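Local coordinates for Lmo2445 protein (Listeria monocytogenes EGD-e, PDB 5HZL) that is of unknown function but is a secreted, calcium-binding, internalin-like leucine-rich-repeat protein, at residues I138-M152 against E163-L175. Sequence-based numbering, arbitrary orientation.
With CA (calcium ion), chain D; CA (calcium ion), chain F.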
loop_
_atom_site.group_PDB
_atom_site.type_symbol
_atom_site.label_atom_id
_atom_site.label_comp_id
_atom_site.label_asym_id
_atom_site.label_seq_id
_atom_site.Cartn_x
_atom_site.Cartn_y
_atom_site.Cartn_z
ATOM N N ILE A 138 0.869 -6.295 -2.303
ATOM C CA ILE A 138 -0.017 -5.370 -2.996
ATOM C C ILE A 138 -1.467 -5.844 -2.800
ATOM O O ILE A 138 -1.777 -6.979 -3.149
ATOM C CB ILE A 138 0.248 -5.378 -4.518
ATOM C CG1 ILE A 138 1.747 -5.278 -4.851
ATOM C CG2 ILE A 138 -0.583 -4.304 -5.216
ATOM C CD1 ILE A 138 2.436 -4.046 -4.331
ATOM N N PRO A 139 -2.353 -4.993 -2.228
ATOM C CA PRO A 139 -3.731 -5.429 -2.056
ATOM C C PRO A 139 -4.575 -5.276 -3.330
ATOM O O PRO A 139 -4.385 -4.329 -4.085
ATOM C CB PRO A 139 -4.247 -4.503 -0.948
ATOM C CG PRO A 139 -3.471 -3.251 -1.100
ATOM C CD PRO A 139 -2.117 -3.676 -1.592
ATOM N N LYS A 140 -5.500 -6.215 -3.542
ATOM C CA LYS A 140 -6.420 -6.224 -4.691
ATOM C C LYS A 140 -7.820 -5.681 -4.361
ATOM O O LYS A 140 -8.611 -5.417 -5.263
ATOM C CB LYS A 140 -6.543 -7.644 -5.263
ATOM C CG LYS A 140 -5.268 -8.184 -5.897
ATOM C CD LYS A 140 -5.393 -9.661 -6.310
ATOM C CE LYS A 140 -6.411 -9.971 -7.416
ATOM N NZ LYS A 140 -6.066 -9.300 -8.708
ATOM N N PHE A 141 -8.120 -5.530 -3.077
ATOM C CA PHE A 141 -9.416 -5.016 -2.604
ATOM C C PHE A 141 -10.623 -5.883 -3.006
ATOM O O PHE A 141 -11.668 -5.355 -3.406
ATOM C CB PHE A 141 -9.612 -3.552 -3.025
ATOM C CG PHE A 141 -8.477 -2.669 -2.628
ATOM C CD1 PHE A 141 -8.388 -2.169 -1.332
ATOM C CD2 PHE A 141 -7.483 -2.347 -3.539
ATOM C CE1 PHE A 141 -7.331 -1.360 -0.951
ATOM C CE2 PHE A 141 -6.422 -1.536 -3.169
ATOM C CZ PHE A 141 -6.346 -1.040 -1.871
ATOM N N VAL A 142 -10.481 -7.208 -2.921
ATOM C CA VAL A 142 -11.596 -8.107 -3.244
ATOM C C VAL A 142 -12.545 -8.005 -2.048
ATOM O O VAL A 142 -12.120 -8.117 -0.895
ATOM C CB VAL A 142 -11.177 -9.575 -3.546
ATOM C CG1 VAL A 142 -12.405 -10.456 -3.771
ATOM C CG2 VAL A 142 -10.257 -9.639 -4.764
ATOM N N GLY A 143 -13.821 -7.777 -2.355
ATOM C CA GLY A 143 -14.873 -7.576 -1.360
ATOM C C GLY A 143 -15.216 -6.092 -1.183
ATOM O O GLY A 143 -16.221 -5.769 -0.552
HETATM N N MSE A 144 -14.398 -5.200 -1.761
HETATM C CA MSE A 144 -14.569 -3.742 -1.671
HETATM C C MSE A 144 -14.819 -3.139 -3.040
HETATM O O MSE A 144 -14.294 -2.082 -3.381
HETATM C CB MSE A 144 -13.272 -3.228 -1.035
HETATM C CG MSE A 144 -13.201 -3.657 0.429
HETATM SE SE MSE A 144 -11.414 -3.392 1.201
HETATM C CE MSE A 144 -10.679 -5.206 1.023
ATOM N N GLU A 145 -15.659 -3.804 -3.828
ATOM C CA GLU A 145 -15.987 -3.358 -5.189
ATOM C C GLU A 145 -16.611 -1.958 -5.307
ATOM O O GLU A 145 -16.623 -1.376 -6.391
ATOM C CB GLU A 145 -16.880 -4.386 -5.905
ATOM C CG GLU A 145 -16.211 -5.725 -6.275
ATOM C CD GLU A 145 -15.873 -6.659 -5.106
ATOM O OE1 GLU A 145 -16.590 -6.653 -4.073
ATOM O OE2 GLU A 145 -14.895 -7.438 -5.244
ATOM N N GLY A 146 -17.110 -1.418 -4.201
ATOM C CA GLY A 146 -17.725 -0.095 -4.187
ATOM C C GLY A 146 -16.799 1.082 -3.963
ATOM O O GLY A 146 -17.265 2.216 -3.980
ATOM N N LEU A 147 -15.502 0.827 -3.758
ATOM C CA LEU A 147 -14.526 1.900 -3.532
ATOM C C LEU A 147 -14.523 3.031 -4.567
ATOM O O LEU A 147 -14.576 2.782 -5.778
ATOM C CB LEU A 147 -13.110 1.331 -3.408
ATOM C CG LEU A 147 -12.734 0.655 -2.085
ATOM C CD1 LEU A 147 -11.426 -0.119 -2.199
ATOM C CD2 LEU A 147 -12.657 1.677 -0.951
ATOM N N VAL A 148 -14.470 4.263 -4.063
ATOM C CA VAL A 148 -14.440 5.463 -4.895
ATOM C C VAL A 148 -13.046 6.072 -4.890
ATOM O O VAL A 148 -12.591 6.555 -5.921
ATOM C CB VAL A 148 -15.480 6.512 -4.434
ATOM C CG1 VAL A 148 -15.355 7.814 -5.234
ATOM C CG2 VAL A 148 -16.878 5.921 -4.551
ATOM N N SER A 149 -12.377 6.057 -3.743
ATOM C CA SER A 149 -11.032 6.622 -3.654
ATOM C C SER A 149 -10.111 5.825 -2.740
ATOM O O SER A 149 -10.472 5.487 -1.620
ATOM C CB SER A 149 -11.078 8.072 -3.184
ATOM O OG SER A 149 -11.605 8.145 -1.894
ATOM N N ILE A 150 -8.915 5.562 -3.264
ATOM C CA ILE A 150 -7.844 4.822 -2.619
ATOM C C ILE A 150 -6.586 5.668 -2.552
ATOM O O ILE A 150 -6.124 6.198 -3.562
ATOM C CB ILE A 150 -7.495 3.573 -3.447
ATOM C CG1 ILE A 150 -8.680 2.595 -3.435
ATOM C CG2 ILE A 150 -6.228 2.895 -2.922
ATOM C CD1 ILE A 150 -8.490 1.394 -4.338
ATOM N N ASN A 151 -6.022 5.777 -1.359
ATOM C CA ASN A 151 -4.792 6.517 -1.180
ATOM C C ASN A 151 -3.749 5.568 -0.602
ATOM O O ASN A 151 -3.946 5.040 0.496
ATOM C CB ASN A 151 -5.040 7.713 -0.275
ATOM C CG ASN A 151 -3.812 8.577 -0.069
ATOM O OD1 ASN A 151 -2.739 8.338 -0.602
ATOM N ND2 ASN A 151 -3.977 9.592 0.725
HETATM N N MSE A 152 -2.670 5.343 -1.363
HETATM C CA MSE A 152 -1.550 4.488 -0.945
HETATM C C MSE A 152 -0.252 5.215 -1.236
HETATM O O MSE A 152 0.749 4.631 -1.662
HETATM C CB MSE A 152 -1.652 3.097 -1.566
HETATM C CG MSE A 152 -2.547 2.206 -0.713
HETATM SE SE MSE A 152 -2.600 0.353 -1.398
HETATM C CE MSE A 152 -3.190 0.703 -3.245
ATOM N N GLU A 163 -0.876 -5.299 -15.302
ATOM C CA GLU A 163 -1.523 -4.250 -16.069
ATOM C C GLU A 163 -3.011 -4.193 -15.732
ATOM O O GLU A 163 -3.575 -3.111 -15.661
ATOM C CB GLU A 163 -1.334 -4.444 -17.600
ATOM C CG GLU A 163 0.105 -4.300 -18.109
ATOM C CD GLU A 163 0.252 -4.354 -19.646
ATOM O OE1 GLU A 163 1.371 -4.091 -20.154
ATOM O OE2 GLU A 163 -0.730 -4.643 -20.376
ATOM N N ASP A 164 -3.612 -5.357 -15.488
ATOM C CA ASP A 164 -5.063 -5.472 -15.202
ATOM C C ASP A 164 -5.586 -5.385 -13.739
ATOM O O ASP A 164 -6.796 -5.560 -13.519
ATOM C CB ASP A 164 -5.669 -6.705 -15.940
ATOM C CG ASP A 164 -5.039 -8.049 -15.539
ATOM O OD1 ASP A 164 -4.234 -8.112 -14.591
ATOM O OD2 ASP A 164 -5.366 -9.063 -16.194
ATOM N N ILE A 165 -4.743 -5.094 -12.747
ATOM C CA ILE A 165 -5.303 -4.999 -11.392
ATOM C C ILE A 165 -6.123 -3.720 -11.231
ATOM O O ILE A 165 -5.938 -2.733 -11.956
ATOM C CB ILE A 165 -4.282 -5.097 -10.228
ATOM C CG1 ILE A 165 -3.389 -3.860 -10.106
ATOM C CG2 ILE A 165 -3.459 -6.382 -10.334
ATOM C CD1 ILE A 165 -2.543 -3.914 -8.851
ATOM N N TRP A 166 -7.020 -3.781 -10.256
ATOM C CA TRP A 166 -7.919 -2.708 -9.891
ATOM C C TRP A 166 -8.935 -2.325 -10.995
ATOM O O TRP A 166 -9.346 -1.162 -11.126
ATOM C CB TRP A 166 -7.142 -1.505 -9.321
ATOM C CG TRP A 166 -6.197 -1.867 -8.176
ATOM C CD1 TRP A 166 -6.467 -2.703 -7.123
ATOM C CD2 TRP A 166 -4.894 -1.323 -7.922
ATOM N NE1 TRP A 166 -5.391 -2.764 -6.275
ATOM C CE2 TRP A 166 -4.416 -1.917 -6.733
ATOM C CE3 TRP A 166 -4.073 -0.407 -8.595
ATOM C CZ2 TRP A 166 -3.152 -1.622 -6.204
ATOM C CZ3 TRP A 166 -2.821 -0.118 -8.068
ATOM C CH2 TRP A 166 -2.374 -0.727 -6.882
HETATM N N MSE A 167 -9.358 -3.338 -11.753
HETATM C CA MSE A 167 -10.344 -3.179 -12.824
HETATM C C MSE A 167 -11.660 -3.783 -12.426
HETATM O O MSE A 167 -12.554 -3.964 -13.252
HETATM C CB MSE A 167 -9.799 -3.864 -14.059
HETATM C CG MSE A 167 -8.611 -3.094 -14.610
HETATM SE SE MSE A 167 -9.239 -1.372 -15.324
HETATM C CE MSE A 167 -10.082 -1.994 -16.998
ATOM N N ASN A 168 -11.783 -4.077 -11.137
ATOM C CA ASN A 168 -12.972 -4.667 -10.542
ATOM C C ASN A 168 -13.792 -3.646 -9.699
ATOM O O ASN A 168 -14.693 -4.053 -8.967
ATOM C CB ASN A 168 -12.519 -5.844 -9.642
ATOM C CG ASN A 168 -11.547 -5.409 -8.512
ATOM O OD1 ASN A 168 -10.755 -4.462 -8.668
ATOM N ND2 ASN A 168 -11.602 -6.115 -7.371
HETATM N N MSE A 169 -13.479 -2.343 -9.805
HETATM C CA MSE A 169 -14.144 -1.276 -9.024
HETATM C C MSE A 169 -14.734 -0.225 -9.935
HETATM O O MSE A 169 -14.093 0.792 -10.204
HETATM C CB MSE A 169 -13.076 -0.684 -8.109
HETATM C CG MSE A 169 -12.793 -1.629 -6.938
HETATM SE SE MSE A 169 -11.256 -1.017 -5.866
HETATM C CE MSE A 169 -9.861 -1.768 -7.038
ATOM N N PRO A 170 -15.973 -0.434 -10.392
ATOM C CA PRO A 170 -16.596 0.498 -11.353
ATOM C C PRO A 170 -16.788 1.963 -10.961
ATOM O O PRO A 170 -17.037 2.784 -11.845
ATOM C CB PRO A 170 -17.952 -0.162 -11.663
ATOM C CG PRO A 170 -18.245 -1.024 -10.499
ATOM C CD PRO A 170 -16.920 -1.497 -9.989
ATOM N N ASN A 171 -16.679 2.299 -9.679
ATOM C CA ASN A 171 -16.863 3.696 -9.250
ATOM C C ASN A 171 -15.597 4.392 -8.805
ATOM O O ASN A 171 -15.643 5.575 -8.470
ATOM C CB ASN A 171 -17.950 3.765 -8.177
ATOM C CG ASN A 171 -19.301 3.343 -8.714
ATOM O OD1 ASN A 171 -19.643 3.634 -9.862
ATOM N ND2 ASN A 171 -20.078 2.667 -7.893
ATOM N N LEU A 172 -14.478 3.665 -8.831
ATOM C CA LEU A 172 -13.180 4.197 -8.438
ATOM C C LEU A 172 -12.923 5.446 -9.263
ATOM O O LEU A 172 -12.979 5.399 -10.498
ATOM C CB LEU A 172 -12.085 3.150 -8.672
ATOM C CG LEU A 172 -10.653 3.486 -8.245
ATOM C CD1 LEU A 172 -10.573 3.812 -6.765
ATOM C CD2 LEU A 172 -9.738 2.321 -8.580
ATOM N N ASP A 173 -12.678 6.557 -8.571
ATOM C CA ASP A 173 -12.452 7.846 -9.218
ATOM C C ASP A 173 -11.149 8.527 -8.801
ATOM O O ASP A 173 -10.756 9.520 -9.421
ATOM C CB ASP A 173 -13.618 8.783 -8.883
ATOM C CG ASP A 173 -13.666 10.006 -9.780
ATOM O OD1 ASP A 173 -13.692 9.842 -11.029
ATOM O OD2 ASP A 173 -13.719 11.126 -9.237
ATOM N N SER A 174 -10.500 8.025 -7.751
ATOM C CA SER A 174 -9.238 8.603 -7.286
ATOM C C SER A 174 -8.301 7.494 -6.806
ATOM O O SER A 174 -8.670 6.699 -5.950
ATOM C CB SER A 174 -9.487 9.622 -6.178
ATOM O OG SER A 174 -8.276 10.258 -5.796
ATOM N N LEU A 175 -7.092 7.455 -7.365
ATOM C CA LEU A 175 -6.097 6.438 -7.019
ATOM C C LEU A 175 -4.740 7.117 -6.864
ATOM O O LEU A 175 -4.109 7.465 -7.855
ATOM C CB LEU A 175 -6.057 5.361 -8.116
ATOM C CG LEU A 175 -5.062 4.212 -7.979
ATOM C CD1 LEU A 175 -5.361 3.416 -6.724
ATOM C CD2 LEU A 175 -5.115 3.322 -9.209
HETATM CA CA CA D . 1.394 -2.767 -22.334
HETATM CA CA CA F . -15.003 9.125 -13.153
#
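Trp166 reaches across from 163-175 and gives its indole N-H to the backbone of the neighbouring turn: NE1 donates to Pro139 O at 2.9 Å. The acceptor lies almost in the indole plane, and NE1 sits in the plane of the carbonyl. Met169 runs inward from CB to CE, with CG beside its backbone N (chi1 -76°) and the chain bent only at its last torsion. CB faces Glu145 O, and CG meets both that oxygen and Met144 O, each 3.9 Å away. The selenium of this selenomethionine settles 3.8 Å from Leu147 CD1, with Ile150 CD1 and Phe141 CB close by, and makes an oblique Met-aromatic contact with the Phe141 ring. CE, at the tip, turns toward the same ring and Lys140 O. The rings of Phe141 and Trp166 meet obliquely, planes 48° apart, while Ile165 CD1 lies over the centre of the indole. At the strands, Val148 O accepts two N-H groups, from Asp173 N at 2.7 Å and Ser174 N at 3.1 Å, and Ile150 N donates back to Ser174 O. Ser149 and Ser174 touch through their CB atoms on one face; Ile150 CB packs on Leu175 CD1 on the other. Asp173 OD1 binds a calcium ion that Gln194 O also holds. Parallel strands 149-151 and 174-176, with apolar side chains packed inside successive turns, are characteristic of a leucine-rich-repeat solenoid.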